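Local atomic coordinates of NusG domain II-containing protein (Ruminococcus gnavus, PDB entry 4ESN), a protein that is of unknown function but binds a zinc ion, the chain being the NusG domain II-like part of a longer protein. Residues V22-E27 with I40-G45; A35-I40 with R49-Q54. All coordinates share one frame; numbering follows the deposited sequence. Where two conformers were deposited one is given.

Contact 1. Residues V22-E27 with I40-G45; sequences VTVDGE and IEIQDG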
loop_
_atom_site.group_PDB
_atom_site.type_symbol
_atom_site.label_atom_id
_atom_site.label_comp_id
_atom_site.label_asym_id
_atom_site.label_seq_id
_atom_site.Cartn_x
_atom_site.Cartn_y
_atom_site.Cartn_z
ATOM N N VAL A 22 -2.302 6.739 -7.985
ATOM C CA VAL A 22 -3.455 6.666 -7.114
ATOM C C VAL A 22 -4.450 5.676 -7.747
ATOM O O VAL A 22 -4.807 5.813 -8.930
ATOM C CB VAL A 22 -4.095 8.057 -6.827
ATOM C CG1 VAL A 22 -5.443 7.914 -6.123
ATOM C CG2 VAL A 22 -3.167 8.938 -5.981
ATOM N N THR A 23 -4.856 4.661 -6.967
ATOM C CA THR A 23 -5.893 3.720 -7.386
ATOM C C THR A 23 -7.011 3.812 -6.359
ATOM O O THR A 23 -6.742 3.965 -5.166
ATOM C CB THR A 23 -5.410 2.254 -7.606
ATOM O OG1 THR A 23 -5.260 1.611 -6.356
ATOM C CG2 THR A 23 -4.114 2.144 -8.392
ATOM N N VAL A 24 -8.253 3.821 -6.840
ATOM C CA VAL A 24 -9.461 3.806 -6.013
ATOM C C VAL A 24 -10.264 2.618 -6.496
ATOM O O VAL A 24 -10.555 2.525 -7.693
ATOM C CB VAL A 24 -10.278 5.123 -6.036
ATOM C CG1 VAL A 24 -11.395 5.097 -4.996
ATOM C CG2 VAL A 24 -9.382 6.332 -5.840
ATOM N N ASP A 25 -10.552 1.673 -5.585
ATOM C CA ASP A 25 -11.280 0.427 -5.860
ATOM C C ASP A 25 -10.593 -0.359 -7.013
ATOM O O ASP A 25 -11.270 -0.930 -7.870
ATOM C CB ASP A 25 -12.780 0.701 -6.169
ATOM C CG ASP A 25 -13.482 1.678 -5.219
ATOM O OD1 ASP A 25 -13.653 1.333 -4.026
ATOM O OD2 ASP A 25 -13.912 2.761 -5.687
ATOM N N GLY A 26 -9.258 -0.346 -7.029
ATOM C CA GLY A 26 -8.459 -1.044 -8.028
ATOM C C GLY A 26 -8.282 -0.358 -9.372
ATOM O O GLY A 26 -7.525 -0.856 -10.216
ATOM N N GLU A 27 -8.975 0.777 -9.597
ATOM C CA GLU A 27 -8.876 1.519 -10.855
ATOM C C GLU A 27 -7.873 2.666 -10.711
ATOM O O GLU A 27 -7.979 3.442 -9.756
ATOM C CB GLU A 27 -10.251 2.068 -11.272
ATOM C CG GLU A 27 -11.361 1.023 -11.365
ATOM C CD GLU A 27 -12.735 1.443 -10.867
ATOM O OE1 GLU A 27 -12.812 2.229 -9.892
ATOM O OE2 GLU A 27 -13.738 0.948 -11.430
ATOM N N ILE A 40 -4.355 16.481 -4.204
ATOM C CA ILE A 40 -5.248 15.588 -4.928
ATOM C C ILE A 40 -6.387 15.204 -3.993
ATOM O O ILE A 40 -6.191 14.513 -2.983
ATOM C CB ILE A 40 -4.543 14.339 -5.569
ATOM C CG1 ILE A 40 -3.271 14.722 -6.405
ATOM C CG2 ILE A 40 -5.504 13.541 -6.446
ATOM C CD1 ILE A 40 -2.009 14.868 -5.714
ATOM N N GLU A 41 -7.585 15.648 -4.346
ATOM C CA GLU A 41 -8.787 15.330 -3.580
ATOM C C GLU A 41 -9.354 14.091 -4.227
ATOM O O GLU A 41 -9.805 14.148 -5.375
ATOM C CB GLU A 41 -9.759 16.525 -3.555
ATOM C CG GLU A 41 -9.082 17.740 -2.934
ATOM C CD GLU A 41 -9.871 19.027 -2.744
ATOM O OE1 GLU A 41 -11.124 18.978 -2.741
ATOM O OE2 GLU A 41 -9.224 20.085 -2.558
ATOM N N ILE A 42 -9.222 12.953 -3.522
ATOM C CA ILE A 42 -9.575 11.634 -4.021
ATOM C C ILE A 42 -10.985 11.342 -3.585
ATOM O O ILE A 42 -11.205 10.862 -2.484
ATOM C CB ILE A 42 -8.520 10.577 -3.552
ATOM C CG1 ILE A 42 -7.090 11.005 -3.910
ATOM C CG2 ILE A 42 -8.793 9.220 -4.145
ATOM C CD1 ILE A 42 -5.932 10.341 -3.055
ATOM N N GLN A 43 -11.950 11.710 -4.428
ATOM C CA GLN A 43 -13.401 11.568 -4.179
ATOM C C GLN A 43 -13.765 12.455 -2.995
ATOM O O GLN A 43 -13.246 13.570 -2.925
ATOM C CB GLN A 43 -13.839 10.094 -3.979
ATOM C CG GLN A 43 -13.355 9.163 -5.095
ATOM C CD GLN A 43 -14.446 8.294 -5.644
ATOM O OE1 GLN A 43 -14.563 7.109 -5.289
ATOM N NE2 GLN A 43 -15.255 8.867 -6.531
ATOM N N ASP A 44 -14.599 11.966 -2.054
ATOM C CA ASP A 44 -15.007 12.754 -0.884
ATOM C C ASP A 44 -14.275 12.332 0.417
ATOM O O ASP A 44 -14.454 12.998 1.455
ATOM C CB ASP A 44 -16.561 12.693 -0.671
ATOM C CG ASP A 44 -17.271 11.342 -0.827
ATOM O OD1 ASP A 44 -17.540 10.943 -1.978
ATOM O OD2 ASP A 44 -17.721 10.776 0.202
ATOM N N GLY A 45 -13.484 11.244 0.354
ATOM C CA GLY A 45 -12.871 10.649 1.532
ATOM C C GLY A 45 -11.392 10.781 1.801
ATOM O O GLY A 45 -10.953 10.405 2.893
#
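Val22 and Val24 of strand 19-24 meet Ile42 of strand 38-42 chiefly through methyl groups, and these apolar contacts carry the pairing. Val22 CG1 and Ile42 CD1 approach tip to tip at 3.9 Å. The second contact is tighter than usual for two carbons: Val24 CG2 lies 3.4 Å from Ile42 CG2, the two side chains running across one another at a slant. Of the Ile42 atoms, CD1 is the nearest to Val22 and CG2 the nearest to Val24, though CG2 also borders Val22. With chi1 at -53°, CG2 stands anti to the backbone N and is turned on Val24, while CG1 lies beside that N and carries CD1 to Val22. Leu48 and Val87 also touch Ile42, and Val89 touches Val22, so the methyls belong to a larger apolar layer. Were Ile42 an alanine, the loss of CG2 and CD1 would probably leave a gap against Val22 CG1 and Val24 CG2.

The polar fringe is looser. Gln43, its chain bent at chi2, brings OE1 to 3.8 Å from Val24 CG1, a van der Waals touch at the solvent-exposed border of the contact. Beyond Val24 the chain reverses in a type I' turn from Val24 to Glu27, closed by Val24 N to Glu27 O and Glu27 N to Val24 O, both at 3.0 Å.

The CA atoms of Val24 and Ile42 are 8.1 Å apart, and the strands belong to different sheets, so this is face-to-face sheet packing by side chains. Its chemistry implies cohesion through shape and burial of methyl groups, without directional bonds between the two segments.

Contact 2. Residues A35-I40 with R49-Q54; sequences AKDQTI and RIQNGQ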
loop_
_atom_site.group_PDB
_atom_site.type_symbol
_atom_site.label_atom_id
_atom_site.label_comp_id
_atom_site.label_asym_id
_atom_site.label_seq_id
_atom_site.Cartn_x
_atom_site.Cartn_y
_atom_site.Cartn_z
ATOM N N ALA A 35 7.682 15.980 -8.333
ATOM C CA ALA A 35 8.461 17.221 -8.514
ATOM C C ALA A 35 7.567 18.472 -8.492
ATOM O O ALA A 35 8.091 19.578 -8.493
ATOM C CB ALA A 35 9.254 17.170 -9.824
ATOM N N LYS A 36 6.234 18.304 -8.478
ATOM C CA LYS A 36 5.332 19.443 -8.469
ATOM C C LYS A 36 4.397 19.381 -7.277
ATOM O O LYS A 36 3.676 18.394 -7.112
ATOM C CB LYS A 36 4.540 19.514 -9.792
ATOM C CG LYS A 36 5.088 20.597 -10.728
ATOM C CD LYS A 36 6.366 20.199 -11.429
ATOM C CE LYS A 36 7.005 21.367 -12.134
ATOM N NZ LYS A 36 8.355 21.010 -12.648
ATOM N N ASP A 37 4.422 20.435 -6.449
ATOM C CA ASP A 37 3.559 20.590 -5.286
ATOM C C ASP A 37 2.107 20.662 -5.745
ATOM O O ASP A 37 1.771 21.441 -6.638
ATOM C CB ASP A 37 3.928 21.842 -4.471
ATOM C CG ASP A 37 5.265 21.759 -3.763
ATOM O OD1 ASP A 37 5.913 20.668 -3.826
ATOM O OD2 ASP A 37 5.667 22.772 -3.132
ATOM N N GLN A 38 1.285 19.761 -5.225
ATOM C CA GLN A 38 -0.114 19.674 -5.624
ATOM C C GLN A 38 -0.912 18.956 -4.563
ATOM O O GLN A 38 -0.347 18.275 -3.716
ATOM C CB GLN A 38 -0.269 19.006 -7.013
ATOM C CG GLN A 38 0.311 17.603 -7.130
ATOM C CD GLN A 38 0.570 17.193 -8.559
ATOM O OE1 GLN A 38 -0.353 17.072 -9.370
ATOM N NE2 GLN A 38 1.842 16.903 -8.869
ATOM N N THR A 39 -2.226 19.156 -4.595
ATOM C CA THR A 39 -3.200 18.584 -3.682
ATOM C C THR A 39 -4.166 17.755 -4.539
ATOM O O THR A 39 -4.709 18.286 -5.519
ATOM C CB THR A 39 -3.832 19.753 -2.911
ATOM O OG1 THR A 39 -2.868 20.256 -1.968
ATOM C CG2 THR A 39 -5.136 19.386 -2.223
ATOM N N ILE A 40 -4.355 16.481 -4.204
ATOM C CA ILE A 40 -5.248 15.588 -4.928
ATOM C C ILE A 40 -6.387 15.204 -3.993
ATOM O O ILE A 40 -6.191 14.513 -2.983
ATOM C CB ILE A 40 -4.543 14.339 -5.569
ATOM C CG1 ILE A 40 -3.271 14.722 -6.405
ATOM C CG2 ILE A 40 -5.504 13.541 -6.446
ATOM C CD1 ILE A 40 -2.009 14.868 -5.714
ATOM N N ARG A 49 -1.396 15.087 -0.348
ATOM C CA ARG A 49 -0.588 16.283 -0.557
ATOM C C ARG A 49 0.791 15.879 -1.127
ATOM O O ARG A 49 1.484 15.013 -0.567
ATOM C CB ARG A 49 -0.450 17.070 0.755
ATOM C CG ARG A 49 0.468 18.340 0.707
ATOM C CD ARG A 49 0.106 19.378 -0.359
ATOM N NE ARG A 49 1.168 20.385 -0.517
ATOM C CZ ARG A 49 1.169 21.374 -1.408
ATOM N NH1 ARG A 49 0.141 21.545 -2.225
ATOM N NH2 ARG A 49 2.186 22.221 -1.464
ATOM N N ILE A 50 1.156 16.465 -2.269
ATOM C CA ILE A 50 2.479 16.286 -2.825
ATOM C C ILE A 50 3.210 17.578 -2.500
ATOM O O ILE A 50 2.780 18.658 -2.900
ATOM C CB ILE A 50 2.520 15.886 -4.317
ATOM C CG1 ILE A 50 1.891 14.482 -4.501
ATOM C CG2 ILE A 50 3.994 15.913 -4.827
ATOM C CD1 ILE A 50 1.529 14.163 -5.858
ATOM N N GLN A 51 4.275 17.472 -1.717
ATOM C CA GLN A 51 5.032 18.623 -1.255
ATOM C C GLN A 51 6.461 18.228 -1.039
ATOM O O GLN A 51 6.719 17.197 -0.404
ATOM C CB GLN A 51 4.408 19.126 0.053
ATOM C CG GLN A 51 5.010 20.399 0.629
ATOM C CD GLN A 51 4.012 21.053 1.545
ATOM O OE1 GLN A 51 3.204 21.867 1.110
ATOM N NE2 GLN A 51 3.991 20.664 2.818
ATOM N N ASN A 52 7.397 19.052 -1.543
ATOM C CA ASN A 52 8.842 18.846 -1.415
ATOM C C ASN A 52 9.288 17.436 -1.885
ATOM O O ASN A 52 10.103 16.799 -1.218
ATOM C CB ASN A 52 9.288 19.111 0.022
ATOM C CG ASN A 52 9.000 20.512 0.506
ATOM O OD1 ASN A 52 8.921 21.478 -0.264
ATOM N ND2 ASN A 52 8.881 20.650 1.810
ATOM N N GLY A 53 8.742 16.975 -3.018
ATOM C CA GLY A 53 9.092 15.687 -3.615
ATOM C C GLY A 53 8.550 14.471 -2.882
ATOM O O GLY A 53 9.002 13.353 -3.127
ATOM N N GLN A 54 7.575 14.674 -1.983
ATOM C CA GLN A 54 6.988 13.598 -1.179
ATOM C C GLN A 54 5.484 13.603 -1.246
ATOM O O GLN A 54 4.901 14.681 -1.307
ATOM C CB GLN A 54 7.377 13.807 0.297
ATOM C CG GLN A 54 8.805 13.483 0.661
ATOM C CD GLN A 54 9.077 13.852 2.092
ATOM O OE1 GLN A 54 8.569 14.854 2.630
ATOM N NE2 GLN A 54 9.909 13.069 2.730
HETATM O O HOH W 1 7.088 18.453 -4.782
#
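Arg49 folds its side chain across the neighbouring strand, so that Asp37 CA and Gln38 N lie over one face of the guanidinium. The bend at chi2 (55°) turns the chain this way. In the conformer given for Thr39, one of two deposited, Arg49 NH1 donates to Thr39 OG1 at 3.3 Å, in the guanidinium plane. On its own strand, NE and NH2 grip Gln51 OE1 together, side-on; NE comes from above the carbonyl plane, whereas NH2 is tilted just 18° from it. The Asp37 carboxylate is turned 56° from the guanidinium, and its salt bridge, Asp37 OD2 to Arg49 NH2 at 3.9 Å, is long.

Asp37 OD1 is engaged more closely at the turn. Asn52 N donates to Asp37 OD1 at 3.2 Å, from the syn side but tilted out of the carboxylate plane, and a water links OD1 to Gly53 N, tying the carboxylate to the type I' turn Gln51-Gln54.

On the other face, Gln38 and Ile50 lie side by side and point the same way, CG of Gln38 being 3.9 Å from CD1 of Ile50. Ile50 CD1 also meets Ile40 CD1 at 3.6 Å, where the two isoleucines run crosswise, and Tyr32 touches all three residues. Gln38 NE2 turns back to Lys36 O at 2.9 Å.

Beneath these side chains, Gln38 and Ile50 form an antiparallel hydrogen-bonded pair, the straighter bond being Ile50 N to Gln38 O at 2.8 Å. The hairpin is therefore two-sided: a polar network round Arg49 on one face, largely apolar packing with the Gln38 amide on the other. Asp37, at its long distance, probably offsets the charge of Arg49 weakly.

How the contacts relate
Contact 1 and contact 2 use the same strand, 38-42, and share Ile40, yet their centres are 16 Å apart. They differ in kind: contact 2 joins this strand to 46-51 within the three-stranded sheet, whereas contact 1 packs it against strand 19-24 of the four-stranded sheet. Tyr32 of strand 27-33 bridges them, touching Val22 of contact 1, Gln38 and Ile50 of contact 2, and the shared Ile40. The zinc site, formed by Cys62, Cys67 and Cys82, borders neither directly. The Ile42 side chain is about 10 Å from the zinc ion and about 8 Å from the side chain of Cys82; that of Arg49 is about 12 Å from the side chain of Cys67.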